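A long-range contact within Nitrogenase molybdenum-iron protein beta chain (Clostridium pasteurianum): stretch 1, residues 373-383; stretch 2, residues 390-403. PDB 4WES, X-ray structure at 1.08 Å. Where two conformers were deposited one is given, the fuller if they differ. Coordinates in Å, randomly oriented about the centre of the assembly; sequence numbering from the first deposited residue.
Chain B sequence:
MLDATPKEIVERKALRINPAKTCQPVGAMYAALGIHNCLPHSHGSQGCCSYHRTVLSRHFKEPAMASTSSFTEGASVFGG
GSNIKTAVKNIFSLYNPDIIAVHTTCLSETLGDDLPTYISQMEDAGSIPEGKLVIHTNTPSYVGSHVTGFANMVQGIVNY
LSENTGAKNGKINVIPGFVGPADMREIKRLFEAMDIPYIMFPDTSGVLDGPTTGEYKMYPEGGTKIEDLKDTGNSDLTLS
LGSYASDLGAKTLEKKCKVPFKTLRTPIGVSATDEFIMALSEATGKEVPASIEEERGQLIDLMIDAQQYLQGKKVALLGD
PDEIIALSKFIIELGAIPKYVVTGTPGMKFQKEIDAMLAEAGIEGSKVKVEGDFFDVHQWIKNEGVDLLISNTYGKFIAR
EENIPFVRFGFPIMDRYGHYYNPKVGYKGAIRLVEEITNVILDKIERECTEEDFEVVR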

# COMPACT_ATOMS: atom_id res chain seq x y z
N ASP B 373 -18.05 12.27 -15.76
CA ASP B 373 -18.02 12.29 -14.31
C ASP B 373 -17.92 10.88 -13.73
O ASP B 373 -17.84 9.89 -14.47
CB ASP B 373 -19.20 13.12 -13.76
CG ASP B 373 -20.56 12.63 -14.23
OD1 ASP B 373 -20.77 11.40 -14.30
OD2 ASP B 373 -21.43 13.49 -14.48
N PHE B 374 -17.83 10.78 -12.40
CA PHE B 374 -17.70 9.48 -11.75
C PHE B 374 -18.94 8.62 -11.91
O PHE B 374 -18.86 7.41 -11.75
CB PHE B 374 -17.38 9.65 -10.26
CG PHE B 374 -15.95 10.00 -9.91
CD1 PHE B 374 -15.04 9.01 -9.64
CD2 PHE B 374 -15.51 11.31 -9.86
CE1 PHE B 374 -13.74 9.29 -9.28
CE2 PHE B 374 -14.20 11.62 -9.51
CZ PHE B 374 -13.32 10.59 -9.24
N PHE B 375 -20.10 9.24 -12.15
CA PHE B 375 -21.31 8.45 -12.42
C PHE B 375 -21.20 7.76 -13.76
O PHE B 375 -21.49 6.55 -13.87
CB PHE B 375 -22.53 9.38 -12.30
CG PHE B 375 -23.86 8.67 -12.29
CD1 PHE B 375 -24.52 8.41 -11.10
CD2 PHE B 375 -24.50 8.34 -13.47
CE1 PHE B 375 -25.76 7.82 -11.08
CE2 PHE B 375 -25.74 7.72 -13.44
CZ PHE B 375 -26.39 7.49 -12.25
N ASP B 376 -20.75 8.49 -14.78
CA ASP B 376 -20.48 7.87 -16.09
C ASP B 376 -19.58 6.65 -15.95
O ASP B 376 -19.88 5.57 -16.47
CB ASP B 376 -19.78 8.84 -17.02
CG ASP B 376 -20.66 9.98 -17.53
OD1 ASP B 376 -21.83 9.74 -17.90
OD2 ASP B 376 -20.11 11.11 -17.63
N VAL B 377 -18.43 6.82 -15.29
CA VAL B 377 -17.47 5.75 -15.29
C VAL B 377 -18.04 4.53 -14.56
O VAL B 377 -17.80 3.39 -14.95
CB VAL B 377 -16.10 6.19 -14.77
CG1 VAL B 377 -15.14 5.00 -14.74
CG2 VAL B 377 -15.53 7.24 -15.68
N HIS B 378 -18.75 4.78 -13.46
CA HIS B 378 -19.37 3.66 -12.76
C HIS B 378 -20.32 2.90 -13.69
O HIS B 378 -20.30 1.66 -13.74
CB HIS B 378 -20.04 4.13 -11.49
CG HIS B 378 -20.46 3.01 -10.60
ND1 HIS B 378 -21.28 3.22 -9.53
CD2 HIS B 378 -20.15 1.69 -10.62
CE1 HIS B 378 -21.48 2.06 -8.93
NE2 HIS B 378 -20.78 1.12 -9.56
N GLN B 379 -21.17 3.63 -14.39
CA GLN B 379 -22.08 2.97 -15.34
C GLN B 379 -21.31 2.13 -16.36
O GLN B 379 -21.71 0.99 -16.68
CB GLN B 379 -22.98 3.95 -16.08
CG GLN B 379 -23.94 4.69 -15.16
CD GLN B 379 -25.17 5.17 -15.95
OE1 GLN B 379 -25.09 6.09 -16.75
NE2 GLN B 379 -26.27 4.49 -15.75
N TRP B 380 -20.23 2.67 -16.90
CA TRP B 380 -19.44 1.91 -17.86
C TRP B 380 -18.90 0.63 -17.25
O TRP B 380 -18.94 -0.43 -17.89
CB TRP B 380 -18.30 2.76 -18.42
CG TRP B 380 -18.73 4.02 -19.07
CD1 TRP B 380 -20.00 4.39 -19.48
CD2 TRP B 380 -17.88 5.10 -19.41
NE1 TRP B 380 -19.97 5.65 -20.02
CE2 TRP B 380 -18.68 6.11 -19.98
CE3 TRP B 380 -16.51 5.32 -19.27
CZ2 TRP B 380 -18.14 7.31 -20.43
CZ3 TRP B 380 -15.98 6.50 -19.71
CH2 TRP B 380 -16.80 7.47 -20.29
N ILE B 381 -18.39 0.73 -16.02
CA ILE B 381 -17.85 -0.43 -15.33
C ILE B 381 -18.89 -1.51 -15.13
O ILE B 381 -18.60 -2.69 -15.24
CB ILE B 381 -17.20 0.01 -14.01
CG1 ILE B 381 -15.90 0.75 -14.29
CG2 ILE B 381 -16.97 -1.15 -13.08
CD1 ILE B 381 -15.33 1.51 -13.10
N LYS B 382 -20.14 -1.09 -14.86
CA LYS B 382 -21.20 -2.08 -14.71
C LYS B 382 -21.49 -2.86 -15.99
O LYS B 382 -22.05 -3.97 -15.94
CB LYS B 382 -22.50 -1.41 -14.24
CG LYS B 382 -22.43 -0.88 -12.83
CD LYS B 382 -23.70 -0.13 -12.48
CE LYS B 382 -23.69 0.26 -11.02
NZ LYS B 382 -23.66 -0.94 -10.14
N ASN B 383 -21.16 -2.27 -17.13
CA ASN B 383 -21.32 -2.93 -18.42
C ASN B 383 -20.13 -3.76 -18.85
O ASN B 383 -20.31 -4.80 -19.48
CB ASN B 383 -21.72 -1.91 -19.47
CG ASN B 383 -23.16 -1.47 -19.31
OD1 ASN B 383 -24.05 -2.10 -19.85
ND2 ASN B 383 -23.38 -0.42 -18.54
N ILE B 390 -7.89 4.18 -10.97
CA ILE B 390 -6.97 5.23 -10.55
C ILE B 390 -7.69 6.57 -10.58
O ILE B 390 -8.18 6.98 -11.62
CB ILE B 390 -5.71 5.29 -11.45
CG1 ILE B 390 -5.04 3.92 -11.60
CG2 ILE B 390 -4.74 6.32 -10.89
CD1 ILE B 390 -3.85 3.91 -12.49
N SER B 391 -7.80 7.20 -9.41
CA SER B 391 -8.53 8.46 -9.32
C SER B 391 -8.26 9.10 -7.98
O SER B 391 -7.57 8.54 -7.13
CB SER B 391 -10.06 8.24 -9.45
OG SER B 391 -10.62 7.65 -8.28
N ASN B 392 -8.91 10.25 -7.74
CA ASN B 392 -8.84 10.86 -6.42
C ASN B 392 -9.72 10.08 -5.45
O ASN B 392 -10.27 9.01 -5.77
CB ASN B 392 -9.22 12.34 -6.51
CG ASN B 392 -10.69 12.58 -6.82
OD1 ASN B 392 -11.55 11.75 -6.54
ND2 ASN B 392 -10.98 13.76 -7.35
N THR B 393 -9.84 10.58 -4.21
CA THR B 393 -10.56 9.88 -3.15
C THR B 393 -11.93 9.38 -3.55
O THR B 393 -12.39 8.33 -3.07
CB THR B 393 -10.62 10.76 -1.90
OG1 THR B 393 -9.31 10.86 -1.35
CG2 THR B 393 -11.57 10.28 -0.84
N TYR B 394 -12.65 10.14 -4.38
CA TYR B 394 -14.05 9.79 -4.67
C TYR B 394 -14.20 8.51 -5.46
O TYR B 394 -15.29 7.93 -5.46
CB TYR B 394 -14.75 10.98 -5.35
CG TYR B 394 -14.95 12.11 -4.37
CD1 TYR B 394 -15.95 12.02 -3.40
CD2 TYR B 394 -14.17 13.25 -4.38
CE1 TYR B 394 -16.15 13.02 -2.46
CE2 TYR B 394 -14.37 14.25 -3.44
CZ TYR B 394 -15.35 14.15 -2.51
OH TYR B 394 -15.56 15.15 -1.59
N GLY B 395 -13.12 8.01 -6.04
CA GLY B 395 -13.19 6.68 -6.66
C GLY B 395 -13.37 5.55 -5.65
O GLY B 395 -13.75 4.46 -6.04
N LYS B 396 -13.12 5.82 -4.37
CA LYS B 396 -13.18 4.75 -3.38
C LYS B 396 -14.53 4.08 -3.31
O LYS B 396 -14.65 2.91 -2.93
CB LYS B 396 -12.77 5.29 -1.94
CG LYS B 396 -13.77 6.23 -1.32
CD LYS B 396 -13.30 7.12 -0.13
CE LYS B 396 -13.07 6.39 1.10
NZ LYS B 396 -12.38 7.17 2.10
N PHE B 397 -15.59 4.84 -3.60
CA PHE B 397 -16.96 4.29 -3.55
C PHE B 397 -17.17 3.29 -4.65
O PHE B 397 -17.79 2.24 -4.42
CB PHE B 397 -17.99 5.43 -3.68
CG PHE B 397 -18.02 6.39 -2.52
CD1 PHE B 397 -17.19 7.51 -2.50
CD2 PHE B 397 -18.92 6.23 -1.49
CE1 PHE B 397 -17.24 8.39 -1.46
CE2 PHE B 397 -18.99 7.11 -0.45
CZ PHE B 397 -18.15 8.21 -0.43
N ILE B 398 -16.67 3.57 -5.84
CA ILE B 398 -16.72 2.61 -6.94
C ILE B 398 -15.83 1.41 -6.66
O ILE B 398 -16.21 0.27 -6.90
CB ILE B 398 -16.32 3.30 -8.26
CG1 ILE B 398 -17.22 4.45 -8.62
CG2 ILE B 398 -16.27 2.32 -9.40
CD1 ILE B 398 -16.74 5.29 -9.77
N ALA B 399 -14.64 1.65 -6.12
CA ALA B 399 -13.71 0.57 -5.82
C ALA B 399 -14.33 -0.42 -4.85
O ALA B 399 -14.17 -1.63 -5.02
CB ALA B 399 -12.40 1.13 -5.26
N ARG B 400 -15.01 0.09 -3.84
CA ARG B 400 -15.64 -0.81 -2.88
C ARG B 400 -16.84 -1.52 -3.51
O ARG B 400 -17.01 -2.73 -3.40
CB ARG B 400 -16.07 -0.06 -1.62
CG ARG B 400 -16.95 -0.93 -0.75
CD ARG B 400 -16.98 -0.51 0.68
NE ARG B 400 -18.05 -1.19 1.37
CZ ARG B 400 -18.17 -1.26 2.69
NH1 ARG B 400 -17.25 -0.76 3.49
NH2 ARG B 400 -19.24 -1.84 3.20
N GLU B 401 -17.73 -0.77 -4.16
CA GLU B 401 -18.95 -1.37 -4.73
C GLU B 401 -18.60 -2.44 -5.75
O GLU B 401 -19.29 -3.47 -5.78
CB GLU B 401 -19.81 -0.28 -5.35
CG GLU B 401 -21.02 -0.79 -6.12
CD GLU B 401 -22.04 -1.55 -5.32
OE1 GLU B 401 -21.90 -1.69 -4.07
OE2 GLU B 401 -23.04 -2.00 -5.96
N GLU B 402 -17.62 -2.19 -6.59
CA GLU B 402 -17.29 -3.09 -7.69
C GLU B 402 -16.10 -4.00 -7.41
O GLU B 402 -15.77 -4.83 -8.26
CB GLU B 402 -17.06 -2.26 -8.95
CG GLU B 402 -18.27 -1.41 -9.36
CD GLU B 402 -19.50 -2.19 -9.73
OE1 GLU B 402 -20.62 -1.66 -9.52
OE2 GLU B 402 -19.38 -3.34 -10.24
N ASN B 403 -15.48 -3.85 -6.24
CA ASN B 403 -14.35 -4.68 -5.85
C ASN B 403 -13.20 -4.56 -6.83
O ASN B 403 -12.71 -5.54 -7.37
CB ASN B 403 -14.78 -6.13 -5.63
CG ASN B 403 -13.72 -6.96 -4.94
OD1 ASN B 403 -12.77 -6.45 -4.35
ND2 ASN B 403 -13.88 -8.27 -5.00
O HOH W 1 -24.13 0.17 -7.61

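Nearly parallel helices can be joined by side chains repeating every three to four residues, the chemistry changing from apolar to charged along the seam. This pair from the nitrogenase beta chain is a compact example. Helix 374-383 and helix 396-402 point the same way, 18° apart, and their axes come no closer than 10.8 Å. The register pairs F374 with G395, H378 with I398 and K382 with E402. D373 caps the first helix, its side chain accepting from D376 N. The two stretches together bury 472 Å², with F374 and I398, both buried, covered most; K382, E401 and E402 are partly exposed.

At the N-terminal end the contact is a pocket for an aromatic ring. F374 points toward the second stretch, and Y394 CB lies over one face of the F374 ring, 4.3 Å from the centroid of that ring, in a CH-pi contact. The ring edge meets S391 OG (3.7 Å from F374 CE1) and the methyl CD1 of I398. F374 CE1 lies 3.5 Å from G395 N. A CB on G395 would lie 2.0 Å from S391 OG, so glycine leaves room for that hydroxyl.

I398 is the apolar centre. Its CD1 lies 3.6 Å from F374 O and 3.9 Å from H378 CB, while its CG2 packs 3.9 Å from CD1 of I381. A branched aliphatic side chain suits a position with neighbours on successive turns of the facing helix.

Beyond it the seam becomes polar. E402 OE1 accepts a hydrogen bond from H378 NE2 (2.8 Å) and forms a salt bridge with K382 NZ (3.2 Å), so one carboxylate oxygen gathers two donors spaced one helical turn apart. The CA-to-CB bonds of H378 and K382 point sideways, yet the ends of both side chains come nearer the second helix. The histidine ring also lies against I398 CG1 with one face, joining the apolar and polar segments. At the partly exposed end, a water bridges K382 NZ (2.8 Å) and E401 OE2 (2.9 Å).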